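Local coordinates for ribosome inactivating type 1 protein (Iris hollandica, PDB 3MVG) that belongs to the type 1 ribosome-inactivating proteins, single-chain plant proteins named for their ability to inactivate ribosomes, at residues V74-T88 / V94-G106. Numbering follows the deposited sequence. Where two conformers were deposited one is given.
Sequences VAYQAQNRFYLLSDT and VYGNNPHRLTFTG. Unlike the reference sequence in segment 74-88: Ser86 (reference Ala). Unlike the reference sequence in segment 94-106: Thr105 (reference Ile). With GOL (glycerol), chain E.
Arg101 starts out with CG anti to its N (chi1 -172°) and bends at chi3 (-64°), which turns its guanidinium back toward Thr88. Arg81 instead runs extended from CG to NE and reaches Asn98. The two arginines tie together a beta-alpha-beta unit: strand 81-84, helix 92-95 and the short parallel strand 100-101, which forms one margin of the mixed sheet. His100 N bonds to Phe82 O, Leu84 N to His100 O, and Leu102 N to Leu84 O. Past the paired strands the register shifts, and Ser86 N bonds to Phe104 O.

Tyr95 packs over strands 72-78 and 81-84. Leu84 CD1 lies over one face of its ring, 3.7 Å from the ring centroid. Phe82 CD2 lies 3.6 Å from Tyr95 CD2, and the two rings meet obliquely, their planes at 59°. Ala75 CB and Thr88 CG2 close in around the same ring. Water 1 links Phe82 N to Tyr95 O.

Arg81 grips Asn98 O side-on, through NE (2.9 Å) and NH2 (3.0 Å). His100 CB covers one guanidinium face. A glycerol, probably from the crystallisation liquor, joins Arg81 NH1 to His100 ND1 through its O3 and O1. Leu84 CD2 lies over a face of the Arg101 guanidinium. Arg101 holds Thr88 O end-on, with NH1 at 2.7 Å and NH2 at 3.0 Å from that single oxygen, which lies nearly in the guanidinium plane.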
loop_
_atom_site.group_PDB
_atom_site.type_symbol
_atom_site.label_atom_id
_atom_site.label_comp_id
_atom_site.label_asym_id
_atom_site.label_seq_id
_atom_site.Cartn_x
_atom_site.Cartn_y
_atom_site.Cartn_z
ATOM N N VAL A 74 8.673 24.004 -2.883
ATOM C CA VAL A 74 9.055 25.395 -2.606
ATOM C C VAL A 74 8.790 26.334 -3.791
ATOM O O VAL A 74 8.747 27.561 -3.630
ATOM C CB VAL A 74 10.546 25.531 -2.172
ATOM C CG1 VAL A 74 10.831 24.689 -0.919
ATOM C CG2 VAL A 74 11.502 25.165 -3.315
ATOM N N ALA A 75 8.589 25.759 -4.973
ATOM C CA ALA A 75 8.443 26.530 -6.205
ATOM C C ALA A 75 7.995 25.598 -7.306
ATOM O O ALA A 75 8.022 24.377 -7.145
ATOM C CB ALA A 75 9.765 27.175 -6.579
ATOM N N TYR A 76 7.578 26.161 -8.429
ATOM C CA TYR A 76 7.364 25.346 -9.621
ATOM C C TYR A 76 7.698 26.155 -10.860
ATOM O O TYR A 76 7.645 27.389 -10.834
ATOM C CB TYR A 76 5.931 24.758 -9.688
ATOM C CG TYR A 76 4.862 25.775 -9.980
ATOM C CD1 TYR A 76 4.200 26.437 -8.948
ATOM C CD2 TYR A 76 4.516 26.088 -11.297
ATOM C CE1 TYR A 76 3.220 27.387 -9.220
ATOM C CE2 TYR A 76 3.548 27.040 -11.579
ATOM C CZ TYR A 76 2.905 27.688 -10.539
ATOM O OH TYR A 76 1.944 28.638 -10.778
ATOM N N GLN A 77 8.034 25.458 -11.940
ATOM C CA GLN A 77 8.228 26.086 -13.245
ATOM C C GLN A 77 7.099 25.721 -14.194
ATOM O O GLN A 77 6.675 24.560 -14.252
ATOM C CB GLN A 77 9.552 25.649 -13.856
ATOM C CG GLN A 77 9.924 26.428 -15.122
ATOM C CD GLN A 77 11.140 25.877 -15.821
ATOM O OE1 GLN A 77 12.017 26.634 -16.243
ATOM N NE2 GLN A 77 11.205 24.561 -15.955
ATOM N N ALA A 78 6.620 26.719 -14.932
ATOM C CA ALA A 78 5.627 26.518 -15.983
ATOM C C ALA A 78 5.969 27.437 -17.134
ATOM O O ALA A 78 6.158 28.633 -16.933
ATOM C CB ALA A 78 4.237 26.830 -15.469
ATOM N N GLN A 79 6.052 26.871 -18.336
ATOM C CA GLN A 79 6.336 27.632 -19.563
ATOM C C GLN A 79 7.506 28.603 -19.382
ATOM O O GLN A 79 7.385 29.807 -19.629
ATOM C CB GLN A 79 5.083 28.359 -20.059
ATOM C CG GLN A 79 3.945 27.424 -20.444
ATOM C CD GLN A 79 2.861 28.121 -21.238
ATOM O OE1 GLN A 79 3.130 28.710 -22.290
ATOM N NE2 GLN A 79 1.634 28.050 -20.760
ATOM N N ASN A 80 8.628 28.062 -18.921
ATOM C CA ASN A 80 9.889 28.805 -18.806
ATOM C C ASN A 80 9.877 30.009 -17.847
ATOM O O ASN A 80 10.629 30.974 -18.031
ATOM C CB ASN A 80 10.401 29.220 -20.196
ATOM C CG ASN A 80 11.910 29.353 -20.246
ATOM O OD1 ASN A 80 12.634 28.634 -19.556
ATOM N ND2 ASN A 80 12.391 30.280 -21.062
ATOM N N ARG A 81 9.021 29.950 -16.831
ATOM C CA ARG A 81 9.080 30.884 -15.711
ATOM C C ARG A 81 8.886 30.124 -14.406
ATOM O O ARG A 81 8.046 29.215 -14.331
ATOM C CB ARG A 81 8.033 31.999 -15.835
ATOM C CG ARG A 81 8.302 33.139 -14.857
ATOM C CD ARG A 81 7.292 34.258 -14.957
ATOM N NE ARG A 81 7.781 35.417 -14.214
ATOM C CZ ARG A 81 7.062 36.493 -13.909
ATOM N NH1 ARG A 81 5.783 36.590 -14.261
ATOM N NH2 ARG A 81 7.636 37.474 -13.224
ATOM N N PHE A 82 9.670 30.487 -13.395
ATOM C CA PHE A 82 9.487 29.939 -12.055
ATOM C C PHE A 82 8.531 30.793 -11.227
ATOM O O PHE A 82 8.453 32.029 -11.384
ATOM C CB PHE A 82 10.828 29.770 -11.332
ATOM C CG PHE A 82 11.593 28.542 -11.745
ATOM C CD1 PHE A 82 12.448 28.573 -12.846
ATOM C CD2 PHE A 82 11.486 27.355 -11.013
ATOM C CE1 PHE A 82 13.171 27.439 -13.226
ATOM C CE2 PHE A 82 12.213 26.221 -11.391
ATOM C CZ PHE A 82 13.053 26.264 -12.491
ATOM N N TYR A 83 7.807 30.101 -10.352
ATOM C CA TYR A 83 6.823 30.651 -9.446
ATOM C C TYR A 83 7.218 30.191 -8.060
ATOM O O TYR A 83 7.336 28.991 -7.797
ATOM C CB TYR A 83 5.428 30.142 -9.835
ATOM C CG TYR A 83 5.022 30.661 -11.195
ATOM C CD1 TYR A 83 5.340 29.966 -12.366
ATOM C CD2 TYR A 83 4.392 31.893 -11.315
ATOM C CE1 TYR A 83 5.004 30.480 -13.626
ATOM C CE2 TYR A 83 4.055 32.416 -12.563
ATOM C CZ TYR A 83 4.364 31.706 -13.712
ATOM O OH TYR A 83 4.025 32.231 -14.945
ATOM N N LEU A 84 7.448 31.153 -7.175
ATOM C CA LEU A 84 7.959 30.883 -5.832
ATOM C C LEU A 84 6.875 31.042 -4.803
ATOM O O LEU A 84 6.110 32.007 -4.843
ATOM C CB LEU A 84 9.090 31.859 -5.488
ATOM C CG LEU A 84 10.535 31.558 -5.889
ATOM C CD1 LEU A 84 10.708 30.853 -7.230
ATOM C CD2 LEU A 84 11.337 32.859 -5.849
ATOM N N LEU A 85 6.813 30.122 -3.851
ATOM C CA LEU A 85 5.989 30.359 -2.670
ATOM C C LEU A 85 6.558 31.579 -1.926
ATOM O O LEU A 85 7.742 31.924 -2.082
ATOM C CB LEU A 85 5.897 29.116 -1.779
ATOM C CG LEU A 85 5.142 27.941 -2.412
ATOM C CD1 LEU A 85 5.383 26.677 -1.601
ATOM C CD2 LEU A 85 3.647 28.213 -2.542
ATOM N N SER A 86 5.716 32.246 -1.140
ATOM C CA SER A 86 6.089 33.553 -0.587
ATOM C C SER A 86 7.330 33.516 0.310
ATOM O O SER A 86 8.068 34.502 0.388
ATOM C CB SER A 86 4.910 34.189 0.151
ATOM O OG SER A 86 4.641 33.509 1.364
ATOM N N ASP A 87 7.568 32.374 0.954
ATOM C CA ASP A 87 8.702 32.227 1.866
ATOM C C ASP A 87 9.974 31.648 1.243
ATOM O O ASP A 87 10.992 31.521 1.917
ATOM C CB ASP A 87 8.300 31.455 3.138
ATOM C CG ASP A 87 7.611 30.113 2.860
ATOM O OD1 ASP A 87 7.232 29.798 1.710
ATOM O OD2 ASP A 87 7.413 29.368 3.842
ATOM N N THR A 88 9.937 31.337 -0.048
ATOM C CA THR A 88 11.076 30.696 -0.698
ATOM C C THR A 88 12.184 31.700 -1.007
ATOM O O THR A 88 11.945 32.676 -1.699
ATOM C CB THR A 88 10.619 29.985 -1.973
ATOM O OG1 THR A 88 9.635 29.019 -1.610
ATOM C CG2 THR A 88 11.778 29.301 -2.670
ATOM N N VAL A 94 18.945 29.280 -9.955
ATOM C CA VAL A 94 17.978 28.204 -10.098
ATOM C C VAL A 94 16.689 28.710 -10.744
ATOM O O VAL A 94 16.176 28.089 -11.671
ATOM C CB VAL A 94 17.691 27.515 -8.741
ATOM C CG1 VAL A 94 16.647 26.403 -8.894
ATOM C CG2 VAL A 94 18.982 26.953 -8.152
ATOM N N TYR A 95 16.195 29.848 -10.271
ATOM C CA TYR A 95 14.860 30.329 -10.628
ATOM C C TYR A 95 14.832 31.361 -11.754
ATOM O O TYR A 95 13.754 31.803 -12.160
ATOM C CB TYR A 95 14.158 30.909 -9.397
ATOM C CG TYR A 95 14.051 29.955 -8.235
ATOM C CD1 TYR A 95 14.418 30.348 -6.952
ATOM C CD2 TYR A 95 13.574 28.655 -8.418
ATOM C CE1 TYR A 95 14.320 29.482 -5.880
ATOM C CE2 TYR A 95 13.475 27.774 -7.355
ATOM C CZ TYR A 95 13.847 28.194 -6.089
ATOM O OH TYR A 95 13.746 27.328 -5.031
ATOM N N GLY A 96 16.002 31.755 -12.249
ATOM C CA GLY A 96 16.080 32.809 -13.254
ATOM C C GLY A 96 16.046 34.190 -12.628
ATOM O O GLY A 96 15.951 34.339 -11.405
ATOM N N ASN A 97 16.128 35.205 -13.480
ATOM C CA ASN A 97 16.236 36.581 -13.014
ATOM C C ASN A 97 14.918 37.237 -12.632
ATOM O O ASN A 97 14.897 38.164 -11.814
ATOM C CB ASN A 97 16.972 37.438 -14.049
ATOM C CG ASN A 97 18.426 37.041 -14.204
ATOM O OD1 ASN A 97 19.035 36.506 -13.280
ATOM N ND2 ASN A 97 18.992 37.299 -15.377
ATOM N N ASN A 98 13.826 36.742 -13.214
ATOM C CA ASN A 98 12.498 37.312 -12.992
ATOM C C ASN A 98 11.406 36.286 -12.666
ATOM O O ASN A 98 10.377 36.257 -13.344
ATOM C CB ASN A 98 12.060 38.132 -14.210
ATOM C CG ASN A 98 12.802 39.446 -14.334
ATOM O OD1 ASN A 98 12.297 40.494 -13.935
ATOM N ND2 ASN A 98 14.007 39.398 -14.887
ATOM N N PRO A 99 11.609 35.453 -11.622
ATOM C CA PRO A 99 10.530 34.539 -11.251
ATOM C C PRO A 99 9.403 35.328 -10.588
ATOM O O PRO A 99 9.623 36.446 -10.104
ATOM C CB PRO A 99 11.198 33.612 -10.233
ATOM C CG PRO A 99 12.228 34.479 -9.587
ATOM C CD PRO A 99 12.758 35.334 -10.700
ATOM N N HIS A 100 8.206 34.767 -10.573
ATOM C CA HIS A 100 7.084 35.412 -9.923
ATOM C C HIS A 100 6.892 34.866 -8.514
ATOM O O HIS A 100 6.831 33.644 -8.327
ATOM C CB HIS A 100 5.809 35.206 -10.737
ATOM C CG HIS A 100 4.592 35.766 -10.077
ATOM N ND1 HIS A 100 4.330 37.117 -10.030
ATOM C CD2 HIS A 100 3.581 35.163 -9.412
ATOM C CE1 HIS A 100 3.202 37.322 -9.376
ATOM N NE2 HIS A 100 2.726 36.152 -8.987
ATOM N N ARG A 101 6.779 35.755 -7.534
ATOM C CA ARG A 101 6.529 35.337 -6.169
ATOM C C ARG A 101 5.032 35.348 -5.856
ATOM O O ARG A 101 4.356 36.377 -5.993
ATOM C CB ARG A 101 7.309 36.205 -5.178
ATOM C CG ARG A 101 7.234 35.669 -3.753
ATOM C CD ARG A 101 8.123 36.444 -2.787
ATOM N NE ARG A 101 9.549 36.328 -3.092
ATOM C CZ ARG A 101 10.311 35.276 -2.807
ATOM N NH1 ARG A 101 9.796 34.203 -2.220
ATOM N NH2 ARG A 101 11.601 35.294 -3.111
ATOM N N LEU A 102 4.527 34.194 -5.435
ATOM C CA LEU A 102 3.146 34.041 -5.014
ATOM C C LEU A 102 2.952 34.659 -3.630
ATOM O O LEU A 102 3.908 34.797 -2.863
ATOM C CB LEU A 102 2.782 32.557 -5.000
ATOM C CG LEU A 102 2.955 31.869 -6.360
ATOM C CD1 LEU A 102 3.117 30.367 -6.202
ATOM C CD2 LEU A 102 1.761 32.191 -7.253
ATOM N N THR A 103 1.720 35.028 -3.303
ATOM C CA THR A 103 1.466 35.755 -2.057
ATOM C C THR A 103 1.266 34.844 -0.843
ATOM O O THR A 103 1.073 35.329 0.278
ATOM C CB THR A 103 0.224 36.654 -2.172
ATOM O OG1 THR A 103 -0.950 35.838 -2.224
ATOM C CG2 THR A 103 0.304 37.538 -3.411
ATOM N N PHE A 104 1.311 33.532 -1.062
ATOM C CA PHE A 104 1.081 32.554 0.001
ATOM C C PHE A 104 2.232 31.574 0.175
ATOM O O PHE A 104 3.016 31.335 -0.752
ATOM C CB PHE A 104 -0.212 31.771 -0.277
ATOM C CG PHE A 104 -0.264 31.141 -1.653
ATOM C CD1 PHE A 104 -0.766 31.856 -2.738
ATOM C CD2 PHE A 104 0.201 29.840 -1.865
ATOM C CE1 PHE A 104 -0.809 31.284 -4.017
ATOM C CE2 PHE A 104 0.157 29.261 -3.134
ATOM C CZ PHE A 104 -0.351 29.986 -4.215
ATOM N N THR A 105 2.324 31.018 1.380
ATOM C CA THR A 105 3.253 29.935 1.653
ATOM C C THR A 105 2.602 28.597 1.284
ATOM O O THR A 105 1.446 28.537 0.858
ATOM C CB THR A 105 3.622 29.871 3.150
ATOM O OG1 THR A 105 2.477 29.428 3.891
ATOM C CG2 THR A 105 4.114 31.222 3.688
ATOM N N GLY A 106 3.368 27.528 1.480
ATOM C CA GLY A 106 2.907 26.178 1.209
ATOM C C GLY A 106 2.195 25.488 2.359
ATOM O O GLY A 106 1.874 24.308 2.251
HETATM C C1 GOL E . 6.843 39.982 -10.986
HETATM O O1 GOL E . 6.090 38.831 -10.689
HETATM C C2 GOL E . 6.492 40.396 -12.402
HETATM O O2 GOL E . 6.716 41.781 -12.535
HETATM C C3 GOL E . 5.022 40.048 -12.626
HETATM O O3 GOL E . 4.864 39.235 -13.769
HETATM O O HOH W 1 11.835 32.387 -13.864
HETATM O O HOH W 2 2.573 34.695 2.858
HETATM O O HOH W 3 6.014 27.174 2.489
#